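Local coordinates for conserved hypothetical protein (Streptococcus pyogenes, PDB 2EWC) that is of unknown function but belongs to the highly conserved YjgF family and has been named a putative translation initiation inhibitor, at residues B[3-15]-B[18-30]. Sequence-based numbering, arbitrary orientation.
Sequences TIRRYDVNEDRGH and LVEAGDFYYLNYC
Tyr7 turns CG anti to its carbonyl carbon (chi1 -60°), while Glu20 sends CG anti to its N and runs on extended, and the two side chains meet on one face of the sheet. Tyr7 OH donates to Glu20 OE1 at 2.8 Å, reaching that oxygen nearly along its C-O axis, with ring and carboxylate turned only 18° apart; the bond fixes the end of the carboxylate chain. Arg5 lies alongside Glu20 on the same face. Its CD comes 3.3 Å from Glu20 OE1, but Arg5 NE stays 4.1 Å from Glu20 OE2, a little beyond a salt bridge, though the opposite charges probably still attract. In the backbone, Arg5 and Glu20 form an antiparallel hydrogen-bonded pair, bonded both ways, as do Tyr7 and Leu18, with Tyr7 N to Leu18 O at 2.8 Å. Between these lies the non-hydrogen-bonded pair Arg6 and Val19. On the Val19 face, Ile4 CG2 packs on Val19 CG1 at 3.5 Å.

Beyond the corner at Asp8, the loop back through a G1 beta bulge brings His15 over Asn28. Asn28 ND2 sits 3.4 Å above the centre of the imidazole, the amide tilted 31° from the ring. Tyr29 comes in obliquely, its OH 3.6 Å from His15 CE1; buried here, His15 ND1 has no polar partner in the model. Asn28 OD1 accepts from Arg94 N of a second subunit, whose Glu80 forms a salt bridge with Arg13.

This is the N-terminal hairpin of the YjgF-type sheet: strand 5-10 is outermost within the chain, 15-21 comes next, then 24-30, which pairs with 112-119. Helix 38-54 approaches from one side, with Arg51 and Arg52 binding Asp8 and Leu27 packing on Leu53.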
loop_
_atom_site.group_PDB
_atom_site.type_symbol
_atom_site.label_atom_id
_atom_site.label_comp_id
_atom_site.label_asym_id
_atom_site.label_seq_id
_atom_site.Cartn_x
_atom_site.Cartn_y
_atom_site.Cartn_z
ATOM N N THR B 3 -24.588 -40.416 26.884
ATOM C CA THR B 3 -24.277 -38.989 26.848
ATOM C C THR B 3 -24.732 -38.356 25.519
ATOM O O THR B 3 -25.487 -37.395 25.516
ATOM C CB THR B 3 -22.796 -38.703 27.152
ATOM O OG1 THR B 3 -21.972 -39.571 26.366
ATOM C CG2 THR B 3 -22.490 -38.918 28.653
ATOM N N ILE B 4 -24.319 -38.933 24.397
ATOM C CA ILE B 4 -24.706 -38.420 23.089
ATOM C C ILE B 4 -26.123 -38.892 22.740
ATOM O O ILE B 4 -26.417 -40.079 22.790
ATOM C CB ILE B 4 -23.699 -38.847 21.994
ATOM C CG1 ILE B 4 -22.306 -38.300 22.314
ATOM C CG2 ILE B 4 -24.182 -38.389 20.611
ATOM C CD1 ILE B 4 -21.189 -38.984 21.556
ATOM N N ARG B 5 -26.999 -37.951 22.415
ATOM C CA ARG B 5 -28.328 -38.311 21.968
ATOM C C ARG B 5 -28.461 -38.006 20.494
ATOM O O ARG B 5 -28.031 -36.946 20.037
ATOM C CB ARG B 5 -29.385 -37.571 22.776
ATOM C CG ARG B 5 -29.265 -37.778 24.279
ATOM C CD ARG B 5 -30.007 -36.665 25.001
ATOM N NE ARG B 5 -30.576 -37.109 26.273
ATOM C CZ ARG B 5 -31.666 -37.867 26.390
ATOM N NH1 ARG B 5 -32.334 -38.289 25.318
ATOM N NH2 ARG B 5 -32.086 -38.219 27.596
ATOM N N ARG B 6 -29.064 -38.936 19.763
ATOM C CA ARG B 6 -29.232 -38.821 18.323
ATOM C C ARG B 6 -30.732 -38.755 17.955
ATOM O O ARG B 6 -31.480 -39.669 18.283
ATOM C CB ARG B 6 -28.523 -39.998 17.638
ATOM C CG ARG B 6 -26.991 -39.988 17.861
ATOM C CD ARG B 6 -26.335 -41.320 17.511
ATOM N NE ARG B 6 -24.881 -41.181 17.370
ATOM C CZ ARG B 6 -23.997 -41.387 18.348
ATOM N NH1 ARG B 6 -22.701 -41.228 18.105
ATOM N NH2 ARG B 6 -24.399 -41.763 19.565
ATOM N N TYR B 7 -31.156 -37.679 17.291
ATOM C CA TYR B 7 -32.577 -37.452 16.962
ATOM C C TYR B 7 -32.783 -37.454 15.461
ATOM O O TYR B 7 -31.842 -37.180 14.724
ATOM C CB TYR B 7 -33.042 -36.091 17.474
ATOM C CG TYR B 7 -32.934 -35.881 18.963
ATOM C CD1 TYR B 7 -34.059 -35.969 19.779
ATOM C CD2 TYR B 7 -31.714 -35.548 19.551
ATOM C CE1 TYR B 7 -33.959 -35.755 21.165
ATOM C CE2 TYR B 7 -31.602 -35.336 20.921
ATOM C CZ TYR B 7 -32.721 -35.447 21.720
ATOM O OH TYR B 7 -32.603 -35.226 23.066
ATOM N N ASP B 8 -33.999 -37.750 15.004
ATOM C CA ASP B 8 -34.304 -37.721 13.573
ATOM C C ASP B 8 -33.303 -38.565 12.750
ATOM O O ASP B 8 -32.740 -38.100 11.746
ATOM C CB ASP B 8 -34.291 -36.260 13.088
ATOM C CG ASP B 8 -34.935 -36.087 11.727
ATOM O OD1 ASP B 8 -35.827 -36.910 11.396
ATOM O OD2 ASP B 8 -34.549 -35.130 11.000
ATOM N N VAL B 9 -33.066 -39.793 13.201
ATOM C CA VAL B 9 -32.112 -40.700 12.578
ATOM C C VAL B 9 -32.657 -41.237 11.262
ATOM O O VAL B 9 -33.811 -41.647 11.181
ATOM C CB VAL B 9 -31.770 -41.857 13.515
ATOM C CG1 VAL B 9 -30.951 -42.912 12.808
ATOM C CG2 VAL B 9 -31.009 -41.336 14.717
ATOM N N ASN B 10 -31.823 -41.208 10.225
ATOM C CA ASN B 10 -32.188 -41.756 8.924
ATOM C C ASN B 10 -31.420 -43.048 8.677
ATOM O O ASN B 10 -30.245 -43.024 8.344
ATOM C CB ASN B 10 -31.963 -40.714 7.808
ATOM C CG ASN B 10 -32.505 -41.169 6.449
ATOM O OD1 ASN B 10 -32.479 -42.343 6.127
ATOM N ND2 ASN B 10 -32.965 -40.220 5.638
ATOM N N GLU B 11 -32.110 -44.171 8.848
ATOM C CA GLU B 11 -31.510 -45.507 8.765
ATOM C C GLU B 11 -30.950 -45.864 7.383
ATOM O O GLU B 11 -29.925 -46.521 7.288
ATOM C CB GLU B 11 -32.513 -46.593 9.232
ATOM C CG GLU B 11 -33.001 -46.460 10.705
ATOM C CD GLU B 11 -31.888 -46.634 11.752
ATOM O OE1 GLU B 11 -30.748 -46.995 11.364
ATOM O OE2 GLU B 11 -32.150 -46.406 12.964
ATOM N N ASP B 12 -31.638 -45.443 6.325
ATOM C CA ASP B 12 -31.216 -45.726 4.943
ATOM C C ASP B 12 -29.975 -44.965 4.504
ATOM O O ASP B 12 -29.147 -45.499 3.758
ATOM C CB ASP B 12 -32.340 -45.400 3.949
ATOM C CG ASP B 12 -33.697 -45.884 4.419
ATOM O OD1 ASP B 12 -34.684 -45.160 4.165
ATOM O OD2 ASP B 12 -33.781 -46.971 5.050
ATOM N N ARG B 13 -29.855 -43.711 4.929
ATOM C CA ARG B 13 -28.715 -42.891 4.512
ATOM C C ARG B 13 -27.523 -43.042 5.472
ATOM O O ARG B 13 -26.383 -42.762 5.103
ATOM C CB ARG B 13 -29.102 -41.411 4.363
ATOM C CG ARG B 13 -30.458 -41.094 3.672
ATOM C CD ARG B 13 -30.710 -41.812 2.328
ATOM N NE ARG B 13 -29.575 -41.732 1.410
ATOM C CZ ARG B 13 -29.093 -40.598 0.902
ATOM N NH1 ARG B 13 -29.635 -39.424 1.233
ATOM N NH2 ARG B 13 -28.048 -40.630 0.069
ATOM N N GLY B 14 -27.776 -43.519 6.688
ATOM C CA GLY B 14 -26.710 -43.641 7.685
ATOM C C GLY B 14 -26.278 -42.289 8.235
ATOM O O GLY B 14 -25.087 -42.004 8.312
ATOM N N HIS B 15 -27.244 -41.448 8.604
ATOM C CA HIS B 15 -26.949 -40.165 9.248
ATOM C C HIS B 15 -27.962 -39.841 10.346
ATOM O O HIS B 15 -29.060 -40.408 10.379
ATOM C CB HIS B 15 -26.833 -39.022 8.221
ATOM C CG HIS B 15 -28.119 -38.657 7.527
ATOM N ND1 HIS B 15 -28.215 -38.540 6.152
ATOM C CD2 HIS B 15 -29.341 -38.327 8.016
ATOM C CE1 HIS B 15 -29.446 -38.170 5.829
ATOM N NE2 HIS B 15 -30.150 -38.041 6.941
ATOM N N LEU B 18 -30.105 -34.628 13.897
ATOM C CA LEU B 18 -29.604 -33.722 14.910
ATOM C C LEU B 18 -28.939 -34.539 16.023
ATOM O O LEU B 18 -29.581 -35.418 16.629
ATOM C CB LEU B 18 -30.752 -32.905 15.519
ATOM C CG LEU B 18 -30.312 -31.979 16.657
ATOM C CD1 LEU B 18 -29.652 -30.742 16.082
ATOM C CD2 LEU B 18 -31.460 -31.596 17.563
ATOM N N VAL B 19 -27.679 -34.231 16.309
ATOM C CA VAL B 19 -26.939 -34.908 17.359
ATOM C C VAL B 19 -26.774 -33.917 18.490
ATOM O O VAL B 19 -26.327 -32.795 18.264
ATOM C CB VAL B 19 -25.562 -35.373 16.899
ATOM C CG1 VAL B 19 -24.817 -36.066 18.048
ATOM C CG2 VAL B 19 -25.660 -36.300 15.708
ATOM N N GLU B 20 -27.185 -34.312 19.698
ATOM C CA GLU B 20 -27.005 -33.498 20.887
ATOM C C GLU B 20 -25.784 -34.037 21.627
ATOM O O GLU B 20 -25.705 -35.238 21.899
ATOM C CB GLU B 20 -28.256 -33.592 21.774
ATOM C CG GLU B 20 -28.152 -32.890 23.138
ATOM C CD GLU B 20 -29.231 -33.371 24.128
ATOM O OE1 GLU B 20 -30.378 -33.653 23.712
ATOM O OE2 GLU B 20 -28.918 -33.478 25.329
ATOM N N ALA B 21 -24.848 -33.142 21.954
ATOM C CA ALA B 21 -23.608 -33.479 22.606
ATOM C C ALA B 21 -23.373 -32.408 23.647
ATOM O O ALA B 21 -22.876 -31.329 23.334
ATOM C CB ALA B 21 -22.452 -33.492 21.578
ATOM N N GLY B 22 -23.763 -32.681 24.893
ATOM C CA GLY B 22 -23.658 -31.669 25.949
ATOM C C GLY B 22 -24.494 -30.439 25.628
ATOM O O GLY B 22 -25.706 -30.543 25.482
ATOM N N ASP B 23 -23.836 -29.281 25.503
ATOM C CA ASP B 23 -24.521 -28.007 25.245
ATOM C C ASP B 23 -24.651 -27.689 23.746
ATOM O O ASP B 23 -25.222 -26.650 23.380
ATOM C CB ASP B 23 -23.786 -26.857 25.957
ATOM C CG ASP B 23 -23.861 -26.951 27.487
ATOM O OD1 ASP B 23 -24.813 -27.585 28.034
ATOM O OD2 ASP B 23 -22.970 -26.355 28.145
ATOM N N PHE B 24 -24.111 -28.565 22.892
ATOM C CA PHE B 24 -24.051 -28.323 21.439
ATOM C C PHE B 24 -24.879 -29.293 20.626
ATOM O O PHE B 24 -25.042 -30.450 21.008
ATOM C CB PHE B 24 -22.607 -28.299 20.966
ATOM C CG PHE B 24 -21.859 -27.077 21.436
ATOM C CD1 PHE B 24 -21.831 -25.921 20.660
ATOM C CD2 PHE B 24 -21.261 -27.054 22.694
ATOM C CE1 PHE B 24 -21.166 -24.774 21.108
ATOM C CE2 PHE B 24 -20.604 -25.909 23.153
ATOM C CZ PHE B 24 -20.550 -24.773 22.352
ATOM N N TYR B 25 -25.453 -28.786 19.528
ATOM C CA TYR B 25 -26.361 -29.557 18.707
ATOM C C TYR B 25 -25.889 -29.476 17.280
ATOM O O TYR B 25 -25.706 -28.375 16.761
ATOM C CB TYR B 25 -27.780 -29.024 18.829
ATOM C CG TYR B 25 -28.317 -29.109 20.230
ATOM C CD1 TYR B 25 -29.170 -30.136 20.592
ATOM C CD2 TYR B 25 -27.933 -28.183 21.209
ATOM C CE1 TYR B 25 -29.655 -30.236 21.893
ATOM C CE2 TYR B 25 -28.413 -28.278 22.515
ATOM C CZ TYR B 25 -29.271 -29.310 22.839
ATOM O OH TYR B 25 -29.759 -29.423 24.108
ATOM N N TYR B 26 -25.676 -30.630 16.658
ATOM C CA TYR B 26 -25.134 -30.696 15.300
ATOM C C TYR B 26 -26.213 -31.139 14.318
ATOM O O TYR B 26 -26.755 -32.232 14.430
ATOM C CB TYR B 26 -23.941 -31.651 15.244
ATOM C CG TYR B 26 -22.807 -31.135 16.064
ATOM C CD1 TYR B 26 -21.772 -30.421 15.465
ATOM C CD2 TYR B 26 -22.791 -31.302 17.455
ATOM C CE1 TYR B 26 -20.753 -29.892 16.217
ATOM C CE2 TYR B 26 -21.765 -30.781 18.207
ATOM C CZ TYR B 26 -20.747 -30.086 17.581
ATOM O OH TYR B 26 -19.722 -29.543 18.313
ATOM N N LEU B 27 -26.506 -30.274 13.360
ATOM C CA LEU B 27 -27.510 -30.551 12.331
ATOM C C LEU B 27 -26.887 -31.180 11.093
ATOM O O LEU B 27 -25.916 -30.654 10.532
ATOM C CB LEU B 27 -28.240 -29.264 11.950
ATOM C CG LEU B 27 -29.175 -28.675 13.026
ATOM C CD1 LEU B 27 -28.935 -27.166 13.244
ATOM C CD2 LEU B 27 -30.584 -28.934 12.625
ATOM N N ASN B 28 -27.424 -32.329 10.700
ATOM C CA ASN B 28 -27.144 -32.922 9.405
ATOM C C ASN B 28 -27.563 -31.900 8.309
ATOM O O ASN B 28 -28.257 -30.912 8.612
ATOM C CB ASN B 28 -27.929 -34.227 9.298
ATOM C CG ASN B 28 -27.514 -35.079 8.123
ATOM O OD1 ASN B 28 -26.517 -35.786 8.179
ATOM N ND2 ASN B 28 -28.296 -35.035 7.055
ATOM N N TYR B 29 -27.110 -32.083 7.064
ATOM C CA TYR B 29 -27.517 -31.163 5.988
ATOM C C TYR B 29 -29.050 -31.106 5.944
ATOM O O TYR B 29 -29.729 -32.127 6.108
ATOM C CB TYR B 29 -26.934 -31.567 4.614
ATOM C CG TYR B 29 -27.444 -32.894 4.092
ATOM C CD1 TYR B 29 -28.638 -32.969 3.369
ATOM C CD2 TYR B 29 -26.730 -34.080 4.328
ATOM C CE1 TYR B 29 -29.114 -34.202 2.885
ATOM C CE2 TYR B 29 -27.185 -35.301 3.858
ATOM C CZ TYR B 29 -28.380 -35.358 3.132
ATOM O OH TYR B 29 -28.852 -36.570 2.665
ATOM N N CYS B 30 -29.576 -29.902 5.759
ATOM C CA CYS B 30 -31.002 -29.655 5.689
ATOM C C CYS B 30 -31.396 -29.243 4.289
ATOM O O CYS B 30 -30.769 -28.393 3.679
ATOM C CB CYS B 30 -31.407 -28.544 6.647
ATOM S SG CYS B 30 -31.078 -28.897 8.365
HETATM O O HOH W 1 -25.207 -35.000 25.508
#